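Long-range contacts in glycogen accumulation regulator GarA (Mycobacterium tuberculosis, PDB 6I2P), which probably regulates glycogen accumulation in mycobacteria by docking onto partner proteins through a phosphothreonine-recognising forkhead-associated (FHA) domain: residues L58-R63 against V146-P151; P54-L59 against R70-Q75; R97-F102 against V138-F143. One frame throughout, in Å; residues are numbered along the deposited sequence.

Contact 1: L58-R63 against V146-P151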
loop_
_atom_site.group_PDB
_atom_site.type_symbol
_atom_site.label_atom_id
_atom_site.label_comp_id
_atom_site.label_asym_id
_atom_site.label_seq_id
_atom_site.Cartn_x
_atom_site.Cartn_y
_atom_site.Cartn_z
ATOM N N LEU C 58 10.138 -14.201 25.683
ATOM C CA LEU C 58 9.143 -14.688 24.745
ATOM C C LEU C 58 8.538 -13.537 23.948
ATOM O O LEU C 58 8.216 -12.495 24.512
ATOM C CB LEU C 58 8.055 -15.460 25.518
ATOM C CG LEU C 58 7.040 -16.263 24.715
ATOM C CD1 LEU C 58 7.657 -17.543 24.151
ATOM C CD2 LEU C 58 5.851 -16.611 25.578
ATOM N N LEU C 59 8.415 -13.718 22.631
ATOM C CA LEU C 59 7.792 -12.737 21.745
ATOM C C LEU C 59 6.488 -13.354 21.272
ATOM O O LEU C 59 6.505 -14.457 20.737
ATOM C CB LEU C 59 8.686 -12.399 20.543
ATOM C CG LEU C 59 9.964 -11.609 20.818
ATOM C CD1 LEU C 59 10.934 -11.776 19.674
ATOM C CD2 LEU C 59 9.673 -10.121 21.062
ATOM N N VAL C 60 5.361 -12.686 21.521
ATOM C CA VAL C 60 4.050 -13.216 21.137
ATOM C C VAL C 60 3.399 -12.294 20.117
ATOM O O VAL C 60 3.333 -11.084 20.347
ATOM C CB VAL C 60 3.105 -13.469 22.355
ATOM C CG1 VAL C 60 1.889 -14.306 21.951
ATOM C CG2 VAL C 60 3.837 -14.138 23.513
ATOM N N VAL C 61 2.875 -12.865 19.013
ATOM C CA VAL C 61 2.146 -12.094 18.003
ATOM C C VAL C 61 0.784 -11.750 18.639
ATOM O O VAL C 61 0.034 -12.648 19.031
ATOM C CB VAL C 61 2.006 -12.821 16.637
ATOM C CG1 VAL C 61 1.445 -11.883 15.572
ATOM C CG2 VAL C 61 3.336 -13.406 16.177
ATOM N N LYS C 62 0.508 -10.448 18.789
ATOM C CA LYS C 62 -0.707 -9.943 19.424
ATOM C C LYS C 62 -1.960 -10.031 18.546
ATOM O O LYS C 62 -3.028 -10.358 19.061
ATOM C CB LYS C 62 -0.487 -8.504 19.914
ATOM C CG LYS C 62 -1.009 -8.251 21.315
ATOM C CD LYS C 62 -1.067 -6.766 21.640
ATOM C CE LYS C 62 -1.364 -6.550 23.104
ATOM N NZ LYS C 62 -1.629 -5.122 23.411
ATOM N N ARG C 63 -1.845 -9.727 17.238
ATOM C CA ARG C 63 -2.992 -9.739 16.319
ATOM C C ARG C 63 -2.651 -10.183 14.887
ATOM O O ARG C 63 -1.482 -10.345 14.543
ATOM C CB ARG C 63 -3.725 -8.379 16.316
ATOM C CG ARG C 63 -2.877 -7.179 15.900
ATOM C CD ARG C 63 -3.715 -5.917 15.750
ATOM N NE ARG C 63 -4.089 -5.363 17.049
ATOM C CZ ARG C 63 -4.643 -4.169 17.233
ATOM N NH1 ARG C 63 -4.940 -3.753 18.454
ATOM N NH2 ARG C 63 -4.895 -3.379 16.196
ATOM N N VAL C 146 4.578 -8.798 21.329
ATOM C CA VAL C 146 4.709 -8.377 22.716
ATOM C C VAL C 146 5.891 -9.154 23.294
ATOM O O VAL C 146 5.976 -10.377 23.129
ATOM C CB VAL C 146 3.409 -8.533 23.548
ATOM C CG1 VAL C 146 3.632 -8.192 25.025
ATOM C CG2 VAL C 146 2.306 -7.663 22.969
ATOM N N PHE C 147 6.822 -8.422 23.923
ATOM C CA PHE C 147 8.005 -8.979 24.559
ATOM C C PHE C 147 7.657 -9.296 26.012
ATOM O O PHE C 147 7.179 -8.422 26.743
ATOM C CB PHE C 147 9.181 -7.985 24.464
ATOM C CG PHE C 147 10.405 -8.369 25.267
ATOM C CD1 PHE C 147 10.550 -7.957 26.588
ATOM C CD2 PHE C 147 11.413 -9.142 24.701
ATOM C CE1 PHE C 147 11.676 -8.321 27.331
ATOM C CE2 PHE C 147 12.544 -9.485 25.437
ATOM C CZ PHE C 147 12.663 -9.083 26.752
ATOM N N LEU C 148 7.909 -10.545 26.426
ATOM C CA LEU C 148 7.645 -11.021 27.782
ATOM C C LEU C 148 8.879 -11.661 28.377
ATOM O O LEU C 148 9.551 -12.440 27.712
ATOM C CB LEU C 148 6.469 -12.011 27.826
ATOM C CG LEU C 148 5.105 -11.536 27.298
ATOM C CD1 LEU C 148 4.173 -12.714 27.104
ATOM C CD2 LEU C 148 4.472 -10.492 28.212
ATOM N N THR C 149 9.173 -11.345 29.636
ATOM C CA THR C 149 10.316 -11.904 30.352
ATOM C C THR C 149 9.936 -12.161 31.808
ATOM O O THR C 149 8.919 -11.649 32.265
ATOM C CB THR C 149 11.581 -11.031 30.137
ATOM O OG1 THR C 149 12.732 -11.779 30.514
ATOM C CG2 THR C 149 11.532 -9.686 30.873
ATOM N N GLY C 150 10.751 -12.936 32.515
ATOM C CA GLY C 150 10.514 -13.256 33.916
ATOM C C GLY C 150 10.906 -12.143 34.870
ATOM O O GLY C 150 11.496 -11.142 34.446
ATOM N N PRO C 151 10.611 -12.280 36.187
ATOM C CA PRO C 151 11.011 -11.227 37.136
ATOM C C PRO C 151 12.460 -11.377 37.598
ATOM O O PRO C 151 13.277 -11.997 36.921
ATOM C CB PRO C 151 10.022 -11.392 38.299
ATOM C CG PRO C 151 9.273 -12.678 38.035
ATOM C CD PRO C 151 9.914 -13.378 36.883
#

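Contact 2: P54-L59 against R70-Q75. With SO4 (sulfate ion), chain K.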
loop_
_atom_site.group_PDB
_atom_site.type_symbol
_atom_site.label_atom_id
_atom_site.label_comp_id
_atom_site.label_asym_id
_atom_site.label_seq_id
_atom_site.Cartn_x
_atom_site.Cartn_y
_atom_site.Cartn_z
ATOM N N PRO C 54 14.894 -19.369 33.267
ATOM C CA PRO C 54 15.678 -18.174 33.644
ATOM C C PRO C 54 16.594 -17.638 32.545
ATOM O O PRO C 54 17.187 -18.420 31.794
ATOM C CB PRO C 54 16.473 -18.641 34.867
ATOM C CG PRO C 54 15.693 -19.778 35.418
ATOM C CD PRO C 54 15.102 -20.471 34.231
ATOM N N GLY C 55 16.657 -16.311 32.441
ATOM C CA GLY C 55 17.469 -15.612 31.452
ATOM C C GLY C 55 16.904 -15.631 30.044
ATOM O O GLY C 55 17.579 -15.210 29.101
ATOM N N SER C 56 15.662 -16.114 29.886
ATOM C CA SER C 56 15.008 -16.186 28.583
ATOM C C SER C 56 13.817 -15.233 28.469
ATOM O O SER C 56 13.320 -14.723 29.475
ATOM C CB SER C 56 14.593 -17.620 28.261
ATOM O OG SER C 56 13.347 -17.941 28.853
ATOM N N ALA C 57 13.370 -15.002 27.230
ATOM C CA ALA C 57 12.232 -14.145 26.924
ATOM C C ALA C 57 11.323 -14.790 25.882
ATOM O O ALA C 57 11.680 -15.806 25.280
ATOM C CB ALA C 57 12.711 -12.784 26.450
ATOM N N LEU C 58 10.138 -14.201 25.683
ATOM C CA LEU C 58 9.143 -14.688 24.745
ATOM C C LEU C 58 8.538 -13.537 23.948
ATOM O O LEU C 58 8.216 -12.495 24.512
ATOM C CB LEU C 58 8.055 -15.460 25.518
ATOM C CG LEU C 58 7.040 -16.263 24.715
ATOM C CD1 LEU C 58 7.657 -17.543 24.151
ATOM C CD2 LEU C 58 5.851 -16.611 25.578
ATOM N N LEU C 59 8.415 -13.718 22.631
ATOM C CA LEU C 59 7.792 -12.737 21.745
ATOM C C LEU C 59 6.488 -13.354 21.272
ATOM O O LEU C 59 6.505 -14.457 20.737
ATOM C CB LEU C 59 8.686 -12.399 20.543
ATOM C CG LEU C 59 9.964 -11.609 20.818
ATOM C CD1 LEU C 59 10.934 -11.776 19.674
ATOM C CD2 LEU C 59 9.673 -10.121 21.062
ATOM N N ARG C 70 4.263 -17.623 18.932
ATOM C CA ARG C 70 5.288 -17.114 19.824
ATOM C C ARG C 70 6.663 -17.638 19.479
ATOM O O ARG C 70 6.798 -18.637 18.776
ATOM C CB ARG C 70 4.926 -17.355 21.306
ATOM C CG ARG C 70 4.659 -18.811 21.676
ATOM C CD ARG C 70 3.711 -18.916 22.853
ATOM N NE ARG C 70 2.388 -18.395 22.503
ATOM C CZ ARG C 70 1.550 -17.819 23.356
ATOM N NH1 ARG C 70 1.872 -17.700 24.638
ATOM N NH2 ARG C 70 0.378 -17.370 22.939
ATOM N N PHE C 71 7.683 -16.936 19.963
ATOM C CA PHE C 71 9.078 -17.251 19.715
ATOM C C PHE C 71 9.856 -17.065 21.000
ATOM O O PHE C 71 9.758 -16.012 21.640
ATOM C CB PHE C 71 9.636 -16.347 18.596
ATOM C CG PHE C 71 8.762 -16.273 17.363
ATOM C CD1 PHE C 71 8.854 -17.238 16.370
ATOM C CD2 PHE C 71 7.827 -15.253 17.214
ATOM C CE1 PHE C 71 8.038 -17.176 15.239
ATOM C CE2 PHE C 71 6.998 -15.202 16.091
ATOM C CZ PHE C 71 7.112 -16.162 15.110
ATOM N N LEU C 72 10.597 -18.103 21.399
ATOM C CA LEU C 72 11.405 -18.061 22.611
ATOM C C LEU C 72 12.800 -17.533 22.293
ATOM O O LEU C 72 13.456 -18.019 21.371
ATOM C CB LEU C 72 11.483 -19.449 23.270
ATOM C CG LEU C 72 12.105 -19.505 24.667
ATOM C CD1 LEU C 72 11.062 -19.193 25.752
ATOM C CD2 LEU C 72 12.728 -20.873 24.924
ATOM N N LEU C 73 13.236 -16.523 23.055
ATOM C CA LEU C 73 14.562 -15.924 22.947
ATOM C C LEU C 73 15.406 -16.552 24.060
ATOM O O LEU C 73 15.117 -16.345 25.243
ATOM C CB LEU C 73 14.494 -14.389 23.111
ATOM C CG LEU C 73 13.570 -13.616 22.169
ATOM C CD1 LEU C 73 13.384 -12.193 22.641
ATOM C CD2 LEU C 73 14.097 -13.613 20.752
ATOM N N ASP C 74 16.401 -17.376 23.681
ATOM C CA ASP C 74 17.274 -18.080 24.631
ATOM C C ASP C 74 18.750 -18.096 24.191
ATOM O O ASP C 74 19.598 -18.683 24.873
ATOM C CB ASP C 74 16.742 -19.505 24.896
ATOM C CG ASP C 74 16.613 -20.415 23.679
ATOM O OD1 ASP C 74 16.935 -19.964 22.548
ATOM O OD2 ASP C 74 16.186 -21.577 23.854
ATOM N N GLN C 75 19.047 -17.432 23.053
ATOM C CA GLN C 75 20.385 -17.299 22.470
ATOM C C GLN C 75 20.870 -15.855 22.654
ATOM O O GLN C 75 20.070 -14.974 22.983
ATOM C CB GLN C 75 20.344 -17.624 20.962
ATOM C CG GLN C 75 20.036 -19.075 20.613
ATOM C CD GLN C 75 19.478 -19.241 19.216
ATOM O OE1 GLN C 75 19.627 -18.383 18.330
ATOM N NE2 GLN C 75 18.822 -20.369 18.984
HETATM S S SO4 K . 3.658 -21.379 17.758
HETATM O O1 SO4 K . 4.949 -21.544 17.085
HETATM O O2 SO4 K . 2.645 -20.972 16.779
HETATM O O3 SO4 K . 3.272 -22.650 18.371
HETATM O O4 SO4 K . 3.777 -20.363 18.794
HETATM O O HOH W 1 19.623 -17.767 28.146
#

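Contact 3: R97-F102 against V138-F143. With SO4 (sulfate ion), chain L.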
loop_
_atom_site.group_PDB
_atom_site.type_symbol
_atom_site.label_atom_id
_atom_site.label_comp_id
_atom_site.label_asym_id
_atom_site.label_seq_id
_atom_site.Cartn_x
_atom_site.Cartn_y
_atom_site.Cartn_z
ATOM N N ARG C 97 13.904 -9.382 4.443
ATOM C CA ARG C 97 14.514 -10.713 4.602
ATOM C C ARG C 97 15.439 -10.698 5.826
ATOM O O ARG C 97 15.354 -11.578 6.681
ATOM C CB ARG C 97 15.247 -11.131 3.320
ATOM C CG ARG C 97 14.269 -11.548 2.233
ATOM C CD ARG C 97 14.845 -11.409 0.845
ATOM N NE ARG C 97 14.728 -10.043 0.333
ATOM C CZ ARG C 97 14.973 -9.694 -0.926
ATOM N NH1 ARG C 97 15.323 -10.611 -1.820
ATOM N NH2 ARG C 97 14.847 -8.432 -1.306
ATOM N N ARG C 98 16.244 -9.632 5.944
ATOM C CA ARG C 98 17.104 -9.333 7.085
ATOM C C ARG C 98 16.478 -8.063 7.668
ATOM O O ARG C 98 16.663 -6.986 7.112
ATOM C CB ARG C 98 18.573 -9.093 6.644
ATOM C CG ARG C 98 19.212 -10.231 5.832
ATOM C CD ARG C 98 19.559 -11.444 6.673
ATOM N NE ARG C 98 20.103 -12.526 5.853
ATOM C CZ ARG C 98 19.829 -13.812 6.038
ATOM N NH1 ARG C 98 19.013 -14.189 7.012
ATOM N NH2 ARG C 98 20.364 -14.731 5.247
ATOM N N HIS C 99 15.639 -8.198 8.700
ATOM C CA HIS C 99 14.936 -7.041 9.262
ATOM C C HIS C 99 15.552 -6.587 10.568
ATOM O O HIS C 99 16.013 -5.447 10.667
ATOM C CB HIS C 99 13.424 -7.335 9.442
ATOM C CG HIS C 99 12.583 -6.114 9.689
ATOM N ND1 HIS C 99 11.639 -5.694 8.767
ATOM C CD2 HIS C 99 12.575 -5.257 10.739
ATOM C CE1 HIS C 99 11.077 -4.615 9.290
ATOM N NE2 HIS C 99 11.613 -4.309 10.472
ATOM N N ALA C 100 15.562 -7.486 11.569
ATOM C CA ALA C 100 16.039 -7.182 12.907
ATOM C C ALA C 100 16.725 -8.366 13.594
ATOM O O ALA C 100 16.754 -9.483 13.073
ATOM C CB ALA C 100 14.864 -6.689 13.760
ATOM N N GLU C 101 17.289 -8.095 14.765
ATOM C CA GLU C 101 17.939 -9.071 15.630
ATOM C C GLU C 101 17.618 -8.746 17.076
ATOM O O GLU C 101 17.553 -7.577 17.458
ATOM C CB GLU C 101 19.462 -9.098 15.423
ATOM C CG GLU C 101 19.887 -9.864 14.181
ATOM C CD GLU C 101 21.363 -9.840 13.843
ATOM O OE1 GLU C 101 21.759 -10.596 12.926
ATOM O OE2 GLU C 101 22.121 -9.079 14.493
ATOM N N PHE C 102 17.399 -9.789 17.869
ATOM C CA PHE C 102 17.144 -9.688 19.293
ATOM C C PHE C 102 18.408 -10.194 19.952
ATOM O O PHE C 102 18.838 -11.320 19.687
ATOM C CB PHE C 102 15.896 -10.487 19.700
ATOM C CG PHE C 102 14.617 -9.890 19.167
ATOM C CD1 PHE C 102 14.159 -10.208 17.890
ATOM C CD2 PHE C 102 13.874 -9.004 19.932
ATOM C CE1 PHE C 102 12.990 -9.629 17.385
ATOM C CE2 PHE C 102 12.694 -8.448 19.437
ATOM C CZ PHE C 102 12.267 -8.751 18.162
ATOM N N VAL C 138 6.863 -4.651 19.996
ATOM C CA VAL C 138 7.806 -4.563 18.883
ATOM C C VAL C 138 7.056 -4.710 17.566
ATOM O O VAL C 138 6.373 -5.712 17.351
ATOM C CB VAL C 138 8.978 -5.582 19.001
ATOM C CG1 VAL C 138 10.047 -5.318 17.937
ATOM C CG2 VAL C 138 9.599 -5.563 20.394
ATOM N N GLN C 139 7.185 -3.708 16.684
ATOM C CA GLN C 139 6.552 -3.749 15.373
ATOM C C GLN C 139 7.585 -3.987 14.290
ATOM O O GLN C 139 8.493 -3.175 14.098
ATOM C CB GLN C 139 5.699 -2.501 15.087
ATOM C CG GLN C 139 4.695 -2.725 13.959
ATOM C CD GLN C 139 4.142 -1.449 13.387
ATOM O OE1 GLN C 139 3.403 -0.705 14.036
ATOM N NE2 GLN C 139 4.473 -1.180 12.141
ATOM N N ILE C 140 7.459 -5.140 13.620
ATOM C CA ILE C 140 8.283 -5.571 12.493
ATOM C C ILE C 140 7.278 -5.853 11.381
ATOM O O ILE C 140 6.490 -6.796 11.476
ATOM C CB ILE C 140 9.197 -6.780 12.854
ATOM C CG1 ILE C 140 10.290 -6.358 13.873
ATOM C CG2 ILE C 140 9.831 -7.388 11.596
ATOM C CD1 ILE C 140 11.012 -7.506 14.612
ATOM N N GLY C 141 7.254 -4.970 10.391
ATOM C CA GLY C 141 6.303 -5.023 9.288
ATOM C C GLY C 141 4.914 -4.708 9.795
ATOM O O GLY C 141 4.693 -3.654 10.398
ATOM N N LYS C 142 3.990 -5.652 9.606
ATOM C CA LYS C 142 2.617 -5.565 10.095
ATOM C C LYS C 142 2.474 -6.428 11.363
ATOM O O LYS C 142 1.366 -6.568 11.878
ATOM C CB LYS C 142 1.604 -6.001 9.015
ATOM C CG LYS C 142 1.479 -5.057 7.828
ATOM C CD LYS C 142 0.409 -5.559 6.865
ATOM C CE LYS C 142 0.959 -5.928 5.506
ATOM N NZ LYS C 142 -0.068 -6.583 4.659
ATOM N N PHE C 143 3.587 -7.014 11.857
ATOM C CA PHE C 143 3.578 -7.834 13.071
ATOM C C PHE C 143 3.683 -6.966 14.312
ATOM O O PHE C 143 4.555 -6.106 14.396
ATOM C CB PHE C 143 4.718 -8.868 13.075
ATOM C CG PHE C 143 4.520 -10.049 12.161
ATOM C CD1 PHE C 143 4.998 -10.025 10.855
ATOM C CD2 PHE C 143 3.883 -11.204 12.612
ATOM C CE1 PHE C 143 4.835 -11.129 10.013
ATOM C CE2 PHE C 143 3.706 -12.305 11.763
ATOM C CZ PHE C 143 4.193 -12.261 10.470
HETATM S S SO4 L . 0.711 -10.073 3.609
HETATM O O1 SO4 L . -0.474 -9.249 3.867
HETATM O O2 SO4 L . 0.728 -10.471 2.200
HETATM O O3 SO4 L . 1.920 -9.311 3.921
HETATM O O4 SO4 L . 0.683 -11.271 4.457
#

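Contact 1: L58-R63 against V146-P151
The carbonyl oxygen of Leu58 is approached by two successive residues of the partner strand: Leu148 N donates to Leu58 O at 2.7 Å, and Phe147 CA stands 3.5 Å from Leu58 O as a weaker CA-H donor. Leu58 N returns a bond to Leu148 O, closing one hydrogen-bonded pair. A second follows two residues on, where Val146 N reaches Val60 O at 2.8 Å and Val60 N is accepted by Val146 O. That last oxygen also meets Leu59 CA, 3.3 Å from Val146 O. Between the two pairs Leu59 and Phe147 form a non-hydrogen-bonded pair, and the strands run antiparallel at 148°.

The sheet thereby sorts its side chains. On one face lie Leu58, Val60, Val146 and Leu148, where Val60 CG2, the branch beside the backbone N, comes within 3.9 Å of Leu148 CD1, a diagonal contact. Past the end of the pairing, Lys62, its chain extended beyond CG, lays its methylenes across Val146, with Lys62 CD 3.7 Å from Val146 CG2, while its ammonium goes on to a salt bridge with Glu137. On the reverse face Leu59 CD2 rests 4.0 Å from Phe147 CB and near the plane of the ring, at its edge. Both of these residues also pack on Leu73 of strand 70-73.

Strand 57-61 lies between strands 70-73 and 143-149 in the antiparallel sheet. The pairing illustrates how a strand early in the domain and the last strand, far apart in sequence, meet side by side in one sheet of the FHA beta sandwich.

Contact 2: P54-L59 against R70-Q75
Leu59 and Phe71 are joined by two backbone hydrogen bonds, one from Leu59 N to Phe71 O at 2.8 Å and one from Phe71 N to Leu59 O. Ala57 and Leu73 form the other such pair, in which Leu73 N meets Ala57 O at 2.8 Å from 40° out of the carbonyl plane. Leu58 and Leu72 sit between as a non-hydrogen-bonded pair. CA-H contacts supplement these bonds, among them Arg70 CA at 3.1 Å from Leu59 O.

Apolar packing differs on the two faces. On the buried one, Leu73 CD1 lies 3.9 Å from Ala57 CB and also touches Leu59, whose CD1 is 3.8 Å from Leu73 CD2. Ile88 and Phe109, from strands of the second sheet, press on Leu73 from across the interior. On the outer face Leu58 CD1 is shared between Leu72 CD1 and the aliphatic stem of Arg70, whose CB is 3.9 Å from Leu58 CD1.

Polar groups gather at the ends. Arg70 N donates to O4 of a sulfate ion at 2.8 Å, an anion probably from the crystallisation liquor that Ser69 OG also binds. The Arg70 side chain bends at chi3 (65°), and its guanidinium bonds back to Gly68 O. At the far end Ser56 OG is bonded to Pro53 O, and one water weakly bridges Gly55 O and Asp74 O.

Two strands adjacent in sequence, 57-61 and 70-73, pair here as an antiparallel beta hairpin of the FHA sandwich, with 70-73 the edge strand of its sheet within this chain.

Contact 3: R97-F102 against V138-F143
Ile140 sets its CG2 methyl squarely over the His99 imidazole, 3.5 Å from the ring centroid and 7° off the normal, a CH-pi contact. His99 CG lies anti to the backbone N (chi1 -166°), which swings the imidazole toward Ile140. Both ring nitrogens have partners that would fix its rotation, NE2 with Gly119 O and ND1 with Ser96 N.

The other branch of Ile140 leads elsewhere: its CD1 meets Phe102 tip to tip, 4.0 Å from Phe102 CZ, and also touches Ala100 CB. Val138 CG1 reaches the same Phe102 CZ at 4.1 Å, the two side chains sliding past each other in opposite directions. No hydrogen bond crosses. The axes of strand segments 100-102 and 138-140 come no closer than 10.2 Å, as expected of facing sheets in the FHA beta sandwich, whose interior these buried side chains help to line. His99 and Ala100 both face Ala80, a classic beta bulge at the start of strand 100-105.

Beyond Ile140 a type II' turn, with Gly141 at positive phi, carries the chain into Phe143. In the loop leading up to the imidazole, Arg97 bonds a modified side chain on the chain of another protein, consistent with the phosphopeptide-binding end of FHA domains.

Following the chain from its N terminus, strand 57-61 is committed twice. Contact 2 closes first, turning the chain back through a short connection into strand 70-73. The chain then crosses to the second sheet, and 97-102 opens contact 3, which closes at 138-143 after 35 intervening residues. Contact 1 closes last, bringing 146-151 back beside 58-63, so contact 3 falls wholly within its long loop, while contacts 2 and 3 follow in series. Contacts 1 and 2 start from the same stretch, sharing Leu58 and Leu59, so the short loop of contact 2 lies at the beginning of the long one; contact 3 ties their sheet to the other. Leu59 CD1, 3.6 Å from Phe102 CZ, links all three.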